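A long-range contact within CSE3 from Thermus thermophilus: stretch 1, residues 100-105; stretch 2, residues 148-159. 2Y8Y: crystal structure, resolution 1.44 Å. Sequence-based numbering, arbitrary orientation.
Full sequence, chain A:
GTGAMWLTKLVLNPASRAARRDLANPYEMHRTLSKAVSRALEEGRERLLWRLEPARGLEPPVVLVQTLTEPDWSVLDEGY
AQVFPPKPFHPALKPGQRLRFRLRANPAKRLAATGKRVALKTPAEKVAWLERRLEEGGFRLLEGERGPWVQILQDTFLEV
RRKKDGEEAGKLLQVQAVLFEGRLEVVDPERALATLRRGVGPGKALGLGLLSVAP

Stretch 1 100-105: RFRLRA
Stretch 2, residues 148-159: PWVQILQDTFLE

How do the two backbones lie against each other? Residues 100-105 form one strand, begun earlier in the chain, and a second strand carries stretch 2 through Glu 159 and beyond. They run in nearly the same direction, 19° apart, with a signed crossing angle of -19°. Their axes come no closer than 9.2 Å, too far for backbone hydrogen bonds between them, so the contact is made mostly by side chains. The register is set by Phe 101 CA, 9.1 Å from Val 150 CA, and by Arg 104 CA, 8.8 Å from Gln 154 CA. Extended angles prevail, from phi/psi -142/158 at Phe 101 to -97/117 at Arg 104; a marked exception is Leu 153, at -84/-27. In all, 259 Å² is buried, both sides summed.

What meets Phe 101 at the start of stretch 2? Pro 148 (phi/psi -63/151) lies out of reach, but its carbonyl O accepts a weak hydrogen bond from Val 150 N at 2.9 Å. Trp 149 (-83/72, chi1 -159°) directs its CA-to-CB bond sideways, and its indole makes no contact with stretch 1; its backbone O lies 4.3 Å from Phe 101 CE1. Val 150 (-148/143, chi1 65°) supplies the apolar partner, with Val 150 CG2 3.9 Å from Phe 101 CZ. The CA-to-CB bonds of Phe 101 and Val 150 both point sideways, yet the Phe 101 rotamer, p with chi2 -87°, carries the end of its ring nearer to stretch 2. The pairing is simple van der Waals packing of hydrocarbon on a buried ring.

Which residue receives Arg 102? Gln 151 (-122/148) and Ile 152 (-98/111) pass without contact, and Leu 153 then points toward stretch 1 in an m,t rotamer. Arg 102 leaves its backbone (-137/137) sideways, but chi1 to chi3 of t, t, m bring its guanidinium close, with Arg 102 NH2 3.7 Å from Leu 153 CD1. This is a packing contact: the methyl offers no acceptor, and NH2 is hydrogen-bonded elsewhere in the structure.

How does Arg 104 bind the remainder of the strand? Its CA-to-CB bond points toward stretch 2, the side chain is fully extended (t, t, t, chi4 -173°), and Arg 104 has more of its surface covered, 68 Å², than any other residue of the contact. Gln 154 (-158/141) reaches to meet it with chi1 and chi2 both t and chi3 48°. Arg 104 NH2 donates a weak hydrogen bond to Gln 154 OE1 at 3.2 Å, its N-H...O angle only 121°. Water 1 adds a second, bridged path, accepting from Arg 104 NE at 2.8 Å and donating to Gln 154 OE1 at 2.7 Å.

What surrounds that guanidinium farther along? Asp 155 (-140/109) is out of reach. Thr 156 (-146/-169, chi1 t) sets CG2 near the guanidinium plane, 3.8 Å from Arg 104 NH2. Phe 157 (-125/140) points away, whereas Leu 158 (-87/135, m,t) points toward stretch 1 and lays CD2 over one guanidinium face, 3.8 Å from Arg 104 NH2. Both are van der Waals contacts, since a methyl group cannot accept a hydrogen bond from NH2. Glu 159 (-96/109) lies beyond the contact.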

ATOM      1  N   ARG A 100      -8.465   9.256   8.850  1.00 11.94           N
ATOM      2  CA  ARG A 100      -8.909   7.929   8.433  1.00 10.99           C
ATOM      3  C   ARG A 100      -7.786   7.263   7.665  1.00 10.75           C
ATOM      4  O   ARG A 100      -6.943   7.931   7.054  1.00 11.45           O
ATOM      5  CB  ARG A 100     -10.143   8.035   7.535  1.00 14.61           C
ATOM      6  CG  ARG A 100     -11.334   8.707   8.187  1.00 16.85           C
ATOM      7  CD  ARG A 100     -12.490   8.896   7.191  1.00 25.71           C
ATOM      8  NE  ARG A 100     -12.207   9.939   6.207  1.00 33.14           N
ATOM      9  CZ  ARG A 100     -11.820   9.717   4.954  1.00 42.81           C
ATOM     10  NH1 ARG A 100     -11.671   8.479   4.506  1.00 44.33           N
ATOM     11  NH2 ARG A 100     -11.589  10.741   4.140  1.00 46.57           N
ATOM     12  N   PHE A 101      -7.758   5.938   7.690  1.00 10.71           N
ATOM     13  CA  PHE A 101      -6.745   5.222   6.924  1.00 10.77           C
ATOM     14  C   PHE A 101      -7.286   3.953   6.284  1.00 10.89           C
ATOM     15  O   PHE A 101      -8.301   3.390   6.718  1.00 10.65           O
ATOM     16  CB  PHE A 101      -5.530   4.873   7.788  1.00 10.07           C
ATOM     17  CG  PHE A 101      -5.769   3.715   8.722  1.00  9.38           C
ATOM     18  CD1 PHE A 101      -6.325   3.922   9.974  1.00 10.54           C
ATOM     19  CD2 PHE A 101      -5.458   2.417   8.331  1.00 11.21           C
ATOM     20  CE1 PHE A 101      -6.575   2.854  10.836  1.00 11.02           C
ATOM     21  CE2 PHE A 101      -5.705   1.337   9.185  1.00 11.39           C
ATOM     22  CZ  PHE A 101      -6.258   1.551  10.437  1.00  9.69           C
ATOM     23  N   ARG A 102      -6.585   3.523   5.245  1.00  9.75           N
ATOM     24  CA  ARG A 102      -6.824   2.243   4.601  1.00 10.85           C
ATOM     25  C   ARG A 102      -5.462   1.626   4.327  1.00  9.77           C
ATOM     26  O   ARG A 102      -4.525   2.321   3.906  1.00 10.42           O
ATOM     27  CB  ARG A 102      -7.600   2.451   3.297  1.00 13.44           C
ATOM     28  CG  ARG A 102      -7.880   1.167   2.520  1.00 15.97           C
ATOM     29  CD  ARG A 102      -8.793   1.408   1.329  1.00 17.43           C
ATOM     30  NE  ARG A 102     -10.152   1.696   1.779  1.00 26.07           N
ATOM     31  CZ  ARG A 102     -11.206   0.912   1.554  1.00 35.23           C
ATOM     32  NH1 ARG A 102     -11.075  -0.213   0.864  1.00 36.14           N
ATOM     33  NH2 ARG A 102     -12.404   1.266   2.001  1.00 40.57           N
ATOM     34  N   LEU A 103      -5.339   0.325   4.598  1.00  9.80           N
ATOM     35  CA  LEU A 103      -4.082  -0.376   4.374  1.00  8.38           C
ATOM     36  C   LEU A 103      -4.359  -1.824   4.059  1.00  8.33           C
ATOM     37  O   LEU A 103      -4.917  -2.547   4.894  1.00 10.37           O
ATOM     38  CB  LEU A 103      -3.172  -0.317   5.606  1.00  9.22           C
ATOM     39  CG  LEU A 103      -1.945  -1.245   5.584  1.00  8.83           C
ATOM     40  CD1 LEU A 103      -0.998  -0.864   4.422  1.00  8.36           C
ATOM     41  CD2 LEU A 103      -1.211  -1.220   6.943  1.00 11.90           C
ATOM     42  N   ARG A 104      -3.952  -2.253   2.869  1.00  9.47           N
ATOM     43  CA  ARG A 104      -4.000  -3.662   2.519  1.00  9.76           C
ATOM     44  C   ARG A 104      -2.609  -4.225   2.763  1.00 10.28           C
ATOM     45  O   ARG A 104      -1.650  -3.792   2.127  1.00 10.01           O
ATOM     46  CB  ARG A 104      -4.375  -3.836   1.047  1.00  9.88           C
ATOM     47  CG  ARG A 104      -4.919  -5.229   0.752  1.00  9.93           C
ATOM     48  CD  ARG A 104      -5.177  -5.445  -0.737  1.00 11.77           C
ATOM     49  NE  ARG A 104      -5.979  -6.643  -0.947  1.00 13.33           N
ATOM     50  CZ  ARG A 104      -6.248  -7.162  -2.136  1.00 14.25           C
ATOM     51  NH1 ARG A 104      -5.756  -6.601  -3.234  1.00 16.54           N
ATOM     52  NH2 ARG A 104      -7.000  -8.255  -2.219  1.00 15.69           N
ATOM     53  N   ALA A 105      -2.497  -5.173   3.693  1.00  9.24           N
ATOM     54  CA  ALA A 105      -1.194  -5.600   4.202  1.00  9.71           C
ATOM     55  C   ALA A 105      -1.077  -7.103   4.295  1.00  9.91           C
ATOM     56  O   ALA A 105      -2.053  -7.820   4.125  1.00 10.90           O
ATOM     57  CB  ALA A 105      -0.961  -5.019   5.574  1.00 11.15           C
ATOM     58  N   PRO A 148     -10.298  -0.922  19.526  1.00 31.51           N
ATOM     59  CA  PRO A 148      -9.593  -0.018  18.614  1.00 29.90           C
ATOM     60  C   PRO A 148     -10.462   0.300  17.409  1.00 25.27           C
ATOM     61  O   PRO A 148     -11.312  -0.502  17.016  1.00 23.24           O
ATOM     62  CB  PRO A 148      -8.362  -0.825  18.199  1.00 32.64           C
ATOM     63  CG  PRO A 148      -8.744  -2.239  18.405  1.00 33.55           C
ATOM     64  CD  PRO A 148      -9.658  -2.246  19.594  1.00 33.53           C
ATOM     65  N   TRP A 149     -10.256   1.483  16.844  1.00 21.85           N
ATOM     66  CA  TRP A 149     -11.019   1.927  15.697  1.00 19.48           C
ATOM     67  C   TRP A 149     -10.428   1.370  14.413  1.00 17.12           C
ATOM     68  O   TRP A 149      -9.797   2.088  13.628  1.00 15.03           O
ATOM     69  CB  TRP A 149     -11.055   3.452  15.653  1.00 20.41           C
ATOM     70  CG  TRP A 149     -12.174   3.971  14.844  1.00 32.15           C
ATOM     71  CD1 TRP A 149     -12.615   3.489  13.646  1.00 29.11           C
ATOM     72  CD2 TRP A 149     -13.034   5.062  15.179  1.00 39.99           C
ATOM     73  NE1 TRP A 149     -13.688   4.225  13.206  1.00 34.54           N
ATOM     74  CE2 TRP A 149     -13.968   5.196  14.134  1.00 40.36           C
ATOM     75  CE3 TRP A 149     -13.100   5.945  16.261  1.00 46.20           C
ATOM     76  CZ2 TRP A 149     -14.957   6.177  14.137  1.00 43.48           C
ATOM     77  CZ3 TRP A 149     -14.081   6.917  16.262  1.00 50.99           C
ATOM     78  CH2 TRP A 149     -14.995   7.027  15.207  1.00 49.89           C
ATOM     79  N   VAL A 150     -10.614   0.070  14.215  1.00 17.93           N
ATOM     80  CA  VAL A 150     -10.160  -0.579  13.002  1.00 14.53           C
ATOM     81  C   VAL A 150     -11.099  -1.717  12.642  1.00 13.65           C
ATOM     82  O   VAL A 150     -11.630  -2.393  13.518  1.00 17.85           O
ATOM     83  CB  VAL A 150      -8.724  -1.109  13.113  1.00 18.24           C
ATOM     84  CG1 VAL A 150      -8.628  -2.221  14.162  1.00 22.21           C
ATOM     85  CG2 VAL A 150      -8.237  -1.589  11.742  1.00 15.34           C
ATOM     86  N   GLN A 151     -11.311  -1.889  11.344  1.00 15.08           N
ATOM     87  CA  GLN A 151     -12.088  -3.001  10.814  1.00 14.95           C
ATOM     88  C   GLN A 151     -11.212  -3.774   9.853  1.00 11.37           C
ATOM     89  O   GLN A 151     -10.378  -3.177   9.143  1.00 13.98           O
ATOM     90  CB  GLN A 151     -13.279  -2.518   9.975  1.00 28.33           C
ATOM     91  CG  GLN A 151     -14.126  -1.388  10.521  1.00 36.25           C
ATOM     92  CD  GLN A 151     -14.968  -0.749   9.420  1.00 43.48           C
ATOM     93  OE1 GLN A 151     -14.551   0.224   8.789  1.00 45.13           O
ATOM     94  NE2 GLN A 151     -16.148  -1.314   9.167  1.00 40.93           N
ATOM     95  N   ILE A 152     -11.423  -5.086   9.782  1.00 13.31           N
ATOM     96  CA  ILE A 152     -10.891  -5.875   8.679  1.00 11.90           C
ATOM     97  C   ILE A 152     -12.010  -6.046   7.655  1.00 12.42           C
ATOM     98  O   ILE A 152     -12.999  -6.707   7.920  1.00 15.24           O
ATOM     99  CB  ILE A 152     -10.328  -7.227   9.147  1.00 11.94           C
ATOM    100  CG1 ILE A 152      -9.114  -6.997  10.051  1.00 11.83           C
ATOM    101  CG2 ILE A 152      -9.899  -8.047   7.944  1.00 11.71           C
ATOM    102  CD1 ILE A 152      -8.593  -8.255  10.721  1.00 16.73           C
ATOM    103  N   LEU A 153     -11.841  -5.405   6.504  1.00 13.33           N
ATOM    104  CA  LEU A 153     -12.870  -5.408   5.461  1.00 13.43           C
ATOM    105  C   LEU A 153     -12.808  -6.640   4.578  1.00 13.87           C
ATOM    106  O   LEU A 153     -13.805  -7.030   3.977  1.00 16.15           O
ATOM    107  CB  LEU A 153     -12.709  -4.184   4.566  1.00 13.30           C
ATOM    108  CG  LEU A 153     -12.800  -2.801   5.212  1.00 21.45           C
ATOM    109  CD1 LEU A 153     -12.689  -1.736   4.133  1.00 19.12           C
ATOM    110  CD2 LEU A 153     -14.089  -2.660   5.986  1.00 25.08           C
ATOM    111  N   GLN A 154     -11.621  -7.211   4.467  1.00 12.08           N
ATOM    112  CA  GLN A 154     -11.388  -8.343   3.580  1.00 11.82           C
ATOM    113  C   GLN A 154     -10.163  -9.058   4.092  1.00 11.11           C
ATOM    114  O   GLN A 154      -9.208  -8.435   4.553  1.00 11.66           O
ATOM    115  CB  GLN A 154     -11.136  -7.864   2.140  1.00 12.27           C
ATOM    116  CG  GLN A 154     -11.059  -9.025   1.141  1.00 15.35           C
ATOM    117  CD  GLN A 154     -10.568  -8.605  -0.216  1.00 18.28           C
ATOM    118  OE1 GLN A 154      -9.568  -7.908  -0.331  1.00 16.20           O
ATOM    119  NE2 GLN A 154     -11.278  -9.019  -1.259  1.00 22.17           N
ATOM    120  N   ASP A 155     -10.200 -10.379   4.034  1.00 12.83           N
ATOM    121  CA  ASP A 155      -9.060 -11.192   4.404  1.00 13.57           C
ATOM    122  C   ASP A 155      -9.038 -12.314   3.386  1.00 13.79           C
ATOM    123  O   ASP A 155      -9.915 -13.198   3.387  1.00 15.93           O
ATOM    124  CB  ASP A 155      -9.234 -11.713   5.827  1.00 12.68           C
ATOM    125  CG  ASP A 155      -7.975 -12.326   6.395  1.00 15.63           C
ATOM    126  OD1 ASP A 155      -7.182 -12.883   5.619  1.00 15.87           O
ATOM    127  OD2 ASP A 155      -7.795 -12.259   7.633  1.00 14.55           O
ATOM    128  N   THR A 156      -8.055 -12.265   2.494  1.00 13.18           N
ATOM    129  CA  THR A 156      -8.030 -13.186   1.363  1.00 13.55           C
ATOM    130  C   THR A 156      -6.586 -13.539   1.018  1.00 17.20           C
ATOM    131  O   THR A 156      -5.672 -13.260   1.795  1.00 16.28           O
ATOM    132  CB  THR A 156      -8.785 -12.595   0.159  1.00 15.53           C
ATOM    133  OG1 THR A 156      -8.951 -13.594  -0.855  1.00 19.68           O
ATOM    134  CG2 THR A 156      -8.051 -11.397  -0.424  1.00 18.38           C
ATOM    135  N   PHE A 157      -6.383 -14.186  -0.125  1.00 19.56           N
ATOM    136  CA  PHE A 157      -5.036 -14.508  -0.577  1.00 20.00           C
ATOM    137  C   PHE A 157      -4.806 -13.958  -1.976  1.00 19.49           C
ATOM    138  O   PHE A 157      -5.703 -13.996  -2.817  1.00 24.18           O
ATOM    139  CB  PHE A 157      -4.800 -16.027  -0.549  1.00 23.31           C
ATOM    140  CG  PHE A 157      -4.673 -16.588   0.840  1.00 21.76           C
ATOM    141  CD1 PHE A 157      -5.791 -17.003   1.542  1.00 27.61           C
ATOM    142  CD2 PHE A 157      -3.438 -16.675   1.455  1.00 23.55           C
ATOM    143  CE1 PHE A 157      -5.671 -17.506   2.826  1.00 26.31           C
ATOM    144  CE2 PHE A 157      -3.313 -17.176   2.735  1.00 28.66           C
ATOM    145  CZ  PHE A 157      -4.432 -17.590   3.420  1.00 29.08           C
ATOM    146  N   LEU A 158      -3.620 -13.420  -2.213  1.00 19.28           N
ATOM    147  CA  LEU A 158      -3.212 -13.085  -3.565  1.00 23.18           C
ATOM    148  C   LEU A 158      -2.578 -14.330  -4.152  1.00 20.78           C
ATOM    149  O   LEU A 158      -1.777 -14.985  -3.491  1.00 20.63           O
ATOM    150  CB  LEU A 158      -2.176 -11.961  -3.562  1.00 20.72           C
ATOM    151  CG  LEU A 158      -2.544 -10.661  -2.844  1.00 23.43           C
ATOM    152  CD1 LEU A 158      -1.431  -9.654  -3.023  1.00 19.55           C
ATOM    153  CD2 LEU A 158      -3.850 -10.120  -3.374  1.00 22.31           C
ATOM    154  N   GLU A 159      -2.936 -14.658  -5.387  1.00 22.99           N
ATOM    155  CA  GLU A 159      -2.312 -15.773  -6.081  1.00 29.73           C
ATOM    156  C   GLU A 159      -1.189 -15.222  -6.943  1.00 25.36           C
ATOM    157  O   GLU A 159      -1.435 -14.553  -7.945  1.00 30.41           O
ATOM    158  CB  GLU A 159      -3.335 -16.507  -6.943  1.00 36.34           C
ATOM    159  CG  GLU A 159      -4.628 -16.849  -6.211  1.00 45.17           C
ATOM    160  CD  GLU A 159      -4.415 -17.819  -5.064  1.00 49.54           C
ATOM    161  OE1 GLU A 159      -3.470 -18.632  -5.142  1.00 42.00           O
ATOM    162  OE2 GLU A 159      -5.193 -17.769  -4.086  1.00 53.26           O
TER
HETATM  163  O   HOH W   1      -7.324  -7.885   1.189  1.00 13.48           O